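Local coordinates for protein probable enoyl-CoA hydratase/isomerase (Pseudomonas aeruginosa PAO1, PDB 5WYD) that probably acts as an enoyl-CoA hydratase/isomerase of the crotonase family, with a likely role in biosynthesis of the diffusible signal factor, at residues H17-V21 and T31-P35; Q252-G257 and D266-R270; T39-D43 and E93-F98; R134-R138 and G198-A204. The protein carries 1 engineered substitution. One frame throughout, in Å; residues are numbered along the deposited sequence.

Interaction 1. Residues H17-V21 and T31-P35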
# COMPACT_ATOMS: atom_id res chain seq x y z
N HIS A 17 -41.01 1.24 7.62
CA HIS A 17 -42.06 1.63 6.68
C HIS A 17 -41.58 2.75 5.77
O HIS A 17 -42.09 2.91 4.65
CB HIS A 17 -43.32 2.02 7.45
CG HIS A 17 -44.18 0.85 7.81
ND1 HIS A 17 -44.91 0.15 6.88
CD2 HIS A 17 -44.40 0.23 9.00
CE1 HIS A 17 -45.56 -0.84 7.47
NE2 HIS A 17 -45.27 -0.81 8.76
N LYS A 18 -40.57 3.50 6.21
CA LYS A 18 -39.97 4.55 5.40
C LYS A 18 -39.34 4.00 4.13
O LYS A 18 -39.37 4.64 3.09
CB LYS A 18 -38.94 5.27 6.23
CG LYS A 18 -39.62 5.85 7.40
CD LYS A 18 -38.66 6.58 8.27
CE LYS A 18 -38.15 5.73 9.42
NZ LYS A 18 -37.50 6.57 10.48
N LEU A 19 -38.77 2.82 4.18
CA LEU A 19 -38.15 2.32 2.97
C LEU A 19 -39.12 1.42 2.24
O LEU A 19 -39.66 0.46 2.81
CB LEU A 19 -36.84 1.61 3.29
CG LEU A 19 -35.61 2.53 3.45
CD1 LEU A 19 -35.77 3.64 4.47
CD2 LEU A 19 -34.44 1.64 3.85
N THR A 20 -39.36 1.77 0.99
CA THR A 20 -40.33 1.10 0.14
C THR A 20 -39.55 0.36 -0.92
O THR A 20 -38.68 0.95 -1.57
CB THR A 20 -41.28 2.09 -0.53
OG1 THR A 20 -40.63 2.64 -1.69
CG2 THR A 20 -41.65 3.20 0.42
N VAL A 21 -39.87 -0.91 -1.10
CA VAL A 21 -39.19 -1.72 -2.08
C VAL A 21 -40.22 -2.16 -3.11
O VAL A 21 -41.27 -2.71 -2.76
CB VAL A 21 -38.50 -2.92 -1.44
CG1 VAL A 21 -37.95 -3.77 -2.54
CG2 VAL A 21 -37.43 -2.46 -0.51
N THR A 31 -37.11 3.16 -2.16
CA THR A 31 -37.36 4.57 -2.01
C THR A 31 -37.28 4.93 -0.54
O THR A 31 -37.84 4.22 0.31
CB THR A 31 -38.72 4.94 -2.59
OG1 THR A 31 -38.73 4.63 -3.99
CG2 THR A 31 -38.95 6.44 -2.45
N ILE A 32 -36.47 5.95 -0.23
CA ILE A 32 -36.46 6.52 1.11
C ILE A 32 -37.72 7.34 1.27
O ILE A 32 -37.98 8.24 0.46
CB ILE A 32 -35.27 7.45 1.30
CG1 ILE A 32 -34.02 6.87 0.71
CG2 ILE A 32 -35.09 7.75 2.78
CD1 ILE A 32 -32.91 7.86 0.75
N ASN A 33 -38.45 7.10 2.34
CA ASN A 33 -39.69 7.79 2.57
C ASN A 33 -39.71 8.27 4.01
O ASN A 33 -40.43 7.73 4.84
CB ASN A 33 -40.86 6.88 2.24
CG ASN A 33 -42.16 7.59 2.21
OD1 ASN A 33 -42.26 8.78 2.50
ND2 ASN A 33 -43.21 6.85 1.86
N HIS A 34 -38.92 9.29 4.30
CA HIS A 34 -38.88 9.86 5.64
C HIS A 34 -39.32 11.30 5.54
O HIS A 34 -38.67 12.09 4.84
CB HIS A 34 -37.47 9.73 6.23
CG HIS A 34 -37.39 10.09 7.67
ND1 HIS A 34 -36.72 11.22 8.11
CD2 HIS A 34 -37.97 9.56 8.77
CE1 HIS A 34 -36.83 11.31 9.42
NE2 HIS A 34 -37.59 10.32 9.84
N PRO A 35 -40.40 11.71 6.19
CA PRO A 35 -40.73 13.10 5.91
C PRO A 35 -40.03 14.09 6.84
O PRO A 35 -39.57 13.71 7.91
CB PRO A 35 -42.24 13.13 6.06
CG PRO A 35 -42.68 11.72 5.78
CD PRO A 35 -41.59 10.84 6.31
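The two backbones run antiparallel and belong to a beta hairpin made by strands 19-24 and 27-32. Thr-20 and Thr-31 are a hydrogen-bonded pair. Thr-20 N donates to Thr-31 O at 3.0 Å, and Thr-31 N donates to Thr-20 O at 2.8 Å. Next to them, Leu-19 and Ile-32 are a non-hydrogen-bonded pair, with CA atoms 4.9 Å apart. There Leu-19 CA makes a CA-H...O contact of 3.3 Å with Thr-31 O. In this chain the hairpin forms one edge of the main crotonase sheet, with 19-24 as its outermost strand. The two threonines lie on one face, where both are partly exposed. Leu-19 and Ile-32 lie on the other face and are buried. Leu-19 reaches Ser-44 of helix 42-57, and Ile-32 rests on Trp-40. Lys-18, just before the strand, packs against segment 31-35 but stays partly exposed. Its NZ forms a salt bridge with Asp-41. On the buried face, Leu-19 CD1 approaches Ile-32 CG2 to 4.5 Å.

Interaction 2. Residues Q252-G257 and D266-R270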
# COMPACT_ATOMS: atom_id res chain seq x y z
N GLN A 252 -21.02 -22.35 -17.63
CA GLN A 252 -21.96 -22.39 -18.76
C GLN A 252 -22.40 -20.99 -19.17
O GLN A 252 -22.50 -20.68 -20.37
CB GLN A 252 -23.17 -23.26 -18.39
CG GLN A 252 -23.90 -22.82 -17.11
CD GLN A 252 -25.15 -23.63 -16.81
OE1 GLN A 252 -25.38 -24.69 -17.38
NE2 GLN A 252 -25.98 -23.11 -15.90
N ASP A 253 -22.66 -20.12 -18.19
CA ASP A 253 -23.15 -18.77 -18.46
C ASP A 253 -22.24 -18.02 -19.43
O ASP A 253 -22.72 -17.24 -20.27
CB ASP A 253 -23.31 -18.04 -17.12
CG ASP A 253 -23.98 -16.68 -17.24
OD1 ASP A 253 -24.29 -16.24 -18.37
OD2 ASP A 253 -24.29 -16.07 -16.19
N THR A 254 -20.92 -18.20 -19.29
CA THR A 254 -19.95 -17.54 -20.16
C THR A 254 -20.03 -18.04 -21.61
O THR A 254 -19.93 -17.23 -22.55
CB THR A 254 -18.57 -17.71 -19.54
OG1 THR A 254 -18.48 -19.04 -19.00
CG2 THR A 254 -18.41 -16.71 -18.37
N ARG A 255 -20.21 -19.35 -21.82
CA ARG A 255 -20.29 -19.92 -23.17
C ARG A 255 -21.48 -19.35 -23.95
O ARG A 255 -21.41 -19.19 -25.18
CB ARG A 255 -20.39 -21.45 -23.07
CG ARG A 255 -20.66 -22.19 -24.38
CD ARG A 255 -21.02 -23.66 -24.13
NE ARG A 255 -20.11 -24.34 -23.21
CZ ARG A 255 -20.40 -24.61 -21.94
NH1 ARG A 255 -21.57 -24.25 -21.42
NH2 ARG A 255 -19.53 -25.25 -21.17
N GLU A 256 -22.57 -19.03 -23.25
CA GLU A 256 -23.74 -18.50 -23.94
C GLU A 256 -23.44 -17.14 -24.55
O GLU A 256 -23.76 -16.89 -25.73
CB GLU A 256 -24.91 -18.39 -22.96
CG GLU A 256 -26.01 -17.55 -23.55
CD GLU A 256 -26.56 -18.09 -24.87
OE1 GLU A 256 -26.29 -19.27 -25.22
OE2 GLU A 256 -27.18 -17.30 -25.62
N GLY A 257 -22.79 -16.25 -23.80
CA GLY A 257 -22.53 -14.93 -24.32
C GLY A 257 -21.68 -14.97 -25.57
O GLY A 257 -21.95 -14.25 -26.54
N ASP A 266 -29.25 -12.40 -29.55
CA ASP A 266 -29.23 -11.91 -28.18
C ASP A 266 -28.78 -13.02 -27.23
O ASP A 266 -29.23 -14.17 -27.36
CB ASP A 266 -30.62 -11.38 -27.86
CG ASP A 266 -31.18 -10.51 -28.99
OD1 ASP A 266 -30.44 -10.30 -29.98
OD2 ASP A 266 -32.32 -10.02 -28.89
N PRO A 267 -27.87 -12.73 -26.29
CA PRO A 267 -27.43 -13.75 -25.33
C PRO A 267 -28.55 -14.07 -24.35
O PRO A 267 -29.31 -13.19 -23.94
CB PRO A 267 -26.24 -13.09 -24.62
CG PRO A 267 -26.52 -11.63 -24.73
CD PRO A 267 -27.21 -11.44 -26.05
N LYS A 268 -28.65 -15.35 -23.98
CA LYS A 268 -29.67 -15.82 -23.05
C LYS A 268 -29.04 -16.58 -21.88
O LYS A 268 -28.51 -17.68 -22.08
CB LYS A 268 -30.70 -16.70 -23.78
CG LYS A 268 -30.08 -17.86 -24.59
CD LYS A 268 -31.12 -18.75 -25.29
CE LYS A 268 -30.44 -19.81 -26.16
NZ LYS A 268 -29.51 -20.69 -25.37
N TRP A 269 -29.17 -16.05 -20.66
CA TRP A 269 -28.65 -16.72 -19.46
C TRP A 269 -29.71 -16.75 -18.38
O TRP A 269 -30.66 -15.96 -18.39
CB TRP A 269 -27.40 -16.03 -18.89
CG TRP A 269 -27.46 -14.58 -19.10
CD1 TRP A 269 -28.38 -13.71 -18.60
CD2 TRP A 269 -26.61 -13.81 -19.96
NE1 TRP A 269 -28.14 -12.44 -19.07
CE2 TRP A 269 -27.06 -12.48 -19.91
CE3 TRP A 269 -25.51 -14.13 -20.76
CZ2 TRP A 269 -26.45 -11.47 -20.62
CZ3 TRP A 269 -24.90 -13.11 -21.46
CH2 TRP A 269 -25.37 -11.80 -21.38
N ARG A 270 -29.51 -17.64 -17.42
CA ARG A 270 -30.42 -17.77 -16.29
C ARG A 270 -30.50 -16.48 -15.47
O ARG A 270 -29.68 -16.24 -14.59
CB ARG A 270 -29.99 -18.92 -15.39
CG ARG A 270 -30.16 -20.27 -16.05
CD ARG A 270 -29.83 -21.37 -15.07
NE ARG A 270 -28.46 -21.27 -14.59
CZ ARG A 270 -27.90 -22.16 -13.77
NH1 ARG A 270 -28.60 -23.20 -13.36
NH2 ARG A 270 -26.65 -22.00 -13.36
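This is a surface contact between the last helix and the tail that follows it. After helix 252-262 the chain turns back, and residues 266-270 lie in extended form against the first turns of that helix. The modelled chain ends at Arg-270. Glu-256 makes the main polar link. Its OE2 accepts a hydrogen bond of 2.9 Å from Lys-268 N, and its OE1 forms a salt bridge with Lys-268 NZ at 3.5 Å. Packing adds to this. Gly-257 CA lies at the edge of the Trp-269 ring, 4.1 Å from CZ3, and is 4.2 Å from Pro-267 CB. Pro-267 and Trp-269 also touch Ala-148 of a neighbouring subunit, so the tail lies at a subunit boundary. Near the chain end, Gln-252 NE2 sits over a face of the Arg-270 guanidinium; both are donors and do not hydrogen-bond. Arg-265 also forms a salt bridge with Glu-256 OE2. One carboxylate therefore serves a backbone amide and two cations, so the tail is held by charge as well as by packing.

Interaction 3. Residues T39-D43 and E93-F98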
# COMPACT_ATOMS: atom_id res chain seq x y z
N THR A 39 -34.70 12.68 5.27
CA THR A 39 -33.46 12.57 6.03
C THR A 39 -33.32 11.16 6.60
O THR A 39 -34.31 10.50 6.95
CB THR A 39 -33.40 13.62 7.14
OG1 THR A 39 -32.28 13.36 8.00
CG2 THR A 39 -34.65 13.58 7.98
N TRP A 40 -32.08 10.68 6.65
CA TRP A 40 -31.77 9.35 7.16
C TRP A 40 -32.04 9.21 8.65
O TRP A 40 -31.86 10.15 9.43
CB TRP A 40 -30.32 8.97 6.91
CG TRP A 40 -30.10 8.62 5.54
CD1 TRP A 40 -29.51 9.37 4.60
CD2 TRP A 40 -30.52 7.41 4.90
NE1 TRP A 40 -29.51 8.70 3.40
CE2 TRP A 40 -30.13 7.49 3.57
CE3 TRP A 40 -31.19 6.26 5.34
CZ2 TRP A 40 -30.38 6.47 2.66
CZ3 TRP A 40 -31.44 5.25 4.43
CH2 TRP A 40 -31.04 5.36 3.11
N ASP A 41 -32.41 8.00 9.03
CA ASP A 41 -32.74 7.65 10.40
C ASP A 41 -32.06 6.34 10.71
O ASP A 41 -31.64 5.60 9.81
CB ASP A 41 -34.27 7.56 10.52
CG ASP A 41 -34.76 7.25 11.92
OD1 ASP A 41 -33.95 6.87 12.79
OD2 ASP A 41 -35.99 7.36 12.13
N ARG A 42 -31.91 6.06 12.01
CA ARG A 42 -31.35 4.77 12.42
C ARG A 42 -32.17 3.61 11.92
O ARG A 42 -31.63 2.57 11.52
CB ARG A 42 -31.34 4.66 13.93
CG ARG A 42 -31.24 3.21 14.36
CD ARG A 42 -31.42 3.13 15.80
NE ARG A 42 -30.48 3.96 16.50
CZ ARG A 42 -29.40 3.46 17.04
NH1 ARG A 42 -29.18 2.13 16.94
NH2 ARG A 42 -28.61 4.29 17.68
N ASP A 43 -33.49 3.74 12.02
CA ASP A 43 -34.37 2.67 11.56
C ASP A 43 -34.15 2.46 10.08
O ASP A 43 -34.11 1.32 9.60
CB ASP A 43 -35.84 3.04 11.87
CG ASP A 43 -36.76 1.81 12.10
OD1 ASP A 43 -36.37 0.67 11.78
OD2 ASP A 43 -37.89 2.00 12.60
N GLU A 93 -22.20 5.89 17.61
CA GLU A 93 -23.04 4.81 17.10
C GLU A 93 -23.60 5.16 15.74
O GLU A 93 -23.66 4.30 14.85
CB GLU A 93 -24.18 4.50 18.07
CG GLU A 93 -25.06 3.30 17.68
CD GLU A 93 -26.07 3.03 18.76
OE1 GLU A 93 -26.38 3.97 19.52
OE2 GLU A 93 -26.50 1.87 18.95
N MET A 94 -24.04 6.40 15.54
CA MET A 94 -24.62 6.72 14.24
C MET A 94 -23.54 6.76 13.17
O MET A 94 -23.79 6.38 12.02
CB MET A 94 -25.43 8.01 14.28
CG MET A 94 -26.52 8.05 15.31
SD MET A 94 -27.51 6.54 15.46
CE MET A 94 -28.13 6.27 13.79
N ALA A 95 -22.34 7.23 13.50
CA ALA A 95 -21.28 7.22 12.51
C ALA A 95 -21.02 5.80 12.00
O ALA A 95 -20.78 5.58 10.81
CB ALA A 95 -20.00 7.82 13.09
N ARG A 96 -21.08 4.81 12.90
CA ARG A 96 -20.88 3.42 12.51
C ARG A 96 -21.99 2.96 11.56
O ARG A 96 -21.71 2.34 10.53
CB ARG A 96 -20.84 2.56 13.78
CG ARG A 96 -20.60 1.08 13.60
CD ARG A 96 -19.17 0.75 13.25
NE ARG A 96 -19.08 -0.65 12.91
CZ ARG A 96 -17.99 -1.38 13.00
NH1 ARG A 96 -18.01 -2.66 12.67
NH2 ARG A 96 -16.88 -0.84 13.43
N ARG A 97 -23.23 3.34 11.87
CA ARG A 97 -24.38 2.94 11.06
C ARG A 97 -24.28 3.47 9.64
O ARG A 97 -24.59 2.75 8.68
CB ARG A 97 -25.66 3.46 11.70
CG ARG A 97 -26.09 2.79 13.00
CD ARG A 97 -26.20 1.30 12.83
NE ARG A 97 -26.43 0.61 14.10
CZ ARG A 97 -25.47 0.12 14.89
NH1 ARG A 97 -25.81 -0.49 16.02
NH2 ARG A 97 -24.19 0.24 14.56
N PHE A 98 -23.88 4.73 9.47
CA PHE A 98 -23.74 5.25 8.11
C PHE A 98 -22.69 4.48 7.36
O PHE A 98 -22.88 4.10 6.20
CB PHE A 98 -23.33 6.72 8.11
CG PHE A 98 -24.49 7.68 8.18
CD1 PHE A 98 -25.31 7.84 7.09
CD2 PHE A 98 -24.69 8.48 9.29
CE1 PHE A 98 -26.36 8.72 7.10
CE2 PHE A 98 -25.73 9.39 9.31
CZ PHE A 98 -26.58 9.49 8.22
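Charge dominates the outer part of this contact. Arg-42 and Glu-93 form a salt bridge: Arg-42 NH2 donates a hydrogen bond to Glu-93 OE1 at 2.9 Å, with the oxygen close to the guanidinium plane. A weak second hydrogen bond of 3.4 Å runs from Arg-42 NH1 to Glu-93 OE2. Arg-97, one turn after Glu-93, completes a salt-bridge network with a long ion pair of 3.8 Å from its NH1 to Glu-93 OE2. Glu-93 thus faces both arginines, and its charge offsets their closeness: Arg-42 NH1 and Arg-97 NE are 4.2 Å apart. Arg-42 NH2 also lies 3.3 Å from Met-94 SD. Within segment 39-43, Asp-41 is the N-cap of helix 42-57. Its OD1 accepts a weak bond of 3.3 Å from Asp-43 N.

The contact joins the start of helix 42-57, and the loop leading into it, to helix 88-106 of the crotonase fold. The backbone of Trp-40 is hydrogen-bonded to that of Gly-77.

The inner part is aromatic. Phe-98 turns its edge toward the face of Trp-40 in an offset edge-to-face pair. The ring centroid of Phe-98 is 5.8 Å from that of the five-membered ring of Trp-40, and the planes meet at 81°. Trp-40 CB is 4.0 Å from Phe-98 CE1. Phe-98 and Met-94 both also touch Met-82.

Arg-96, out of reach of segment 39-43, forms salt bridges with Glu-243 and Asp-247 of another subunit.

Interaction 4. Residues R134-R138 and G198-A204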
# COMPACT_ATOMS: atom_id res chain seq x y z
N ARG A 134 -24.89 7.75 -11.00
CA ARG A 134 -25.78 8.80 -10.54
C ARG A 134 -26.46 9.50 -11.71
O ARG A 134 -25.81 9.94 -12.65
CB ARG A 134 -25.01 9.80 -9.68
CG ARG A 134 -24.59 9.20 -8.37
CD ARG A 134 -23.32 9.82 -7.88
NE ARG A 134 -22.23 9.51 -8.78
CZ ARG A 134 -21.60 8.35 -8.77
NH1 ARG A 134 -21.95 7.42 -7.90
NH2 ARG A 134 -20.61 8.13 -9.61
N ILE A 135 -27.79 9.59 -11.62
CA ILE A 135 -28.62 10.28 -12.60
C ILE A 135 -29.36 11.39 -11.86
O ILE A 135 -30.11 11.11 -10.92
CB ILE A 135 -29.63 9.31 -13.24
CG1 ILE A 135 -28.93 8.11 -13.86
CG2 ILE A 135 -30.48 10.02 -14.29
CD1 ILE A 135 -29.90 7.18 -14.52
N ALA A 136 -29.22 12.63 -12.33
CA ALA A 136 -29.85 13.74 -11.62
C ALA A 136 -30.69 14.63 -12.53
O ALA A 136 -30.39 14.83 -13.71
CB ALA A 136 -28.81 14.60 -10.90
N GLU A 137 -31.78 15.12 -11.93
CA GLU A 137 -32.68 16.12 -12.47
C GLU A 137 -31.98 17.48 -12.43
O GLU A 137 -31.19 17.75 -11.53
CB GLU A 137 -33.96 16.16 -11.64
CG GLU A 137 -34.77 14.88 -11.67
CD GLU A 137 -36.01 14.96 -10.80
OE1 GLU A 137 -36.79 13.99 -10.78
OE2 GLU A 137 -36.19 16.00 -10.13
N ARG A 138 -32.27 18.33 -13.41
CA ARG A 138 -31.48 19.54 -13.54
C ARG A 138 -31.50 20.37 -12.27
O ARG A 138 -30.50 21.02 -11.93
CB ARG A 138 -31.99 20.34 -14.71
CG ARG A 138 -32.27 19.48 -15.88
CD ARG A 138 -32.31 20.32 -17.10
NE ARG A 138 -32.99 21.57 -16.80
CZ ARG A 138 -34.31 21.70 -16.80
NH1 ARG A 138 -35.08 20.65 -17.08
NH2 ARG A 138 -34.87 22.87 -16.53
N GLY A 198 -38.28 15.24 -13.02
CA GLY A 198 -39.19 14.12 -12.85
C GLY A 198 -38.87 12.87 -13.65
O GLY A 198 -39.48 11.82 -13.40
N GLU A 199 -37.87 12.93 -14.53
CA GLU A 199 -37.48 11.81 -15.38
C GLU A 199 -36.34 11.00 -14.77
O GLU A 199 -35.91 10.02 -15.38
CB GLU A 199 -37.09 12.33 -16.78
CG GLU A 199 -38.18 13.04 -17.64
CD GLU A 199 -37.62 13.69 -18.93
OE1 GLU A 199 -36.42 13.50 -19.22
OE2 GLU A 199 -38.35 14.41 -19.65
N ALA A 200 -35.85 11.38 -13.59
CA ALA A 200 -34.74 10.64 -12.98
C ALA A 200 -35.14 9.21 -12.65
O ALA A 200 -34.38 8.27 -12.92
CB ALA A 200 -34.24 11.36 -11.73
N ARG A 201 -36.32 9.02 -12.05
CA ARG A 201 -36.75 7.66 -11.72
C ARG A 201 -36.94 6.81 -12.97
O ARG A 201 -36.39 5.70 -13.08
CB ARG A 201 -38.06 7.69 -10.92
CG ARG A 201 -38.58 6.28 -10.64
CD ARG A 201 -40.04 6.29 -10.25
NE ARG A 201 -40.60 4.95 -10.21
CZ ARG A 201 -41.89 4.69 -9.98
NH1 ARG A 201 -42.32 3.44 -9.97
NH2 ARG A 201 -42.75 5.69 -9.78
N GLY A 202 -37.66 7.32 -13.96
CA GLY A 202 -37.87 6.52 -15.15
C GLY A 202 -36.56 6.19 -15.82
O GLY A 202 -36.28 5.02 -16.10
N ALA A 203 -35.70 7.19 -15.96
CA ALA A 203 -34.41 6.98 -16.61
C ALA A 203 -33.59 5.95 -15.85
O ALA A 203 -32.99 5.04 -16.46
CB ALA A 203 -33.64 8.30 -16.71
N ALA A 204 -33.57 6.03 -14.52
CA ALA A 204 -32.80 5.07 -13.75
C ALA A 204 -33.32 3.65 -13.96
O ALA A 204 -32.52 2.71 -14.09
CB ALA A 204 -32.83 5.46 -12.27
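Arg-134 does not reach the helix; its guanidinium forms a salt bridge with Glu-192. Ile-135 points at the helix and makes most of the apolar contact. Its CD1 lies 3.7 Å from Ala-204 CA and 4.1 Å from Ala-204 CB, while its CG2 is 4.3 Å from Ala-203 CB. Ala-136 faces the other side of the sheet. Its backbone is hydrogen-bonded to Gln-193 and Val-195 of strand 193-195.

The arrangement is helix-on-sheet packing in the crotonase core. Strand 133-137 lies in the sheet between the parallel strands 111-116 and 193-195. Helix 200-211 follows strand 193-195 in the chain and covers one face. The short strand and helix segments run nearly antiparallel, at 153°, and their axes come within 8.3 Å. Ala-200, Ala-203 and Ala-204 put little bulk between them.

Glu-137 again points at the helix. Its CG rests 3.6 Å from Ala-200 CB. Its OE1 extends to the turn before the helix and lies 3.0 Å from Gly-198 N. Gly-198 has a positive phi of 82°, which suits glycine. Arg-138 follows the end of the strand, out of reach of segment 198-204; its NH1 forms a salt bridge with Asp-196.

From the N terminus the contacts come in series; none nests in or crosses another. Interaction 1 closes the short hairpin at one edge of the main sheet. Interaction 3 follows at once and closes a longer loop of 49 residues, tying the start of helix 42-57 to helix 88-106. These two touch: Lys-18 NZ meets Asp-41 OD2 at 2.4 Å in a salt bridge. Interaction 4 closes a 59-residue loop and sets helix 200-211 on the same sheet that interaction 1 borders, with nearest atoms about 7 Å apart. Interaction 2 comes last and folds the C-terminal tail onto its helix. It stands apart, its centre about 30 Å from that of interaction 4.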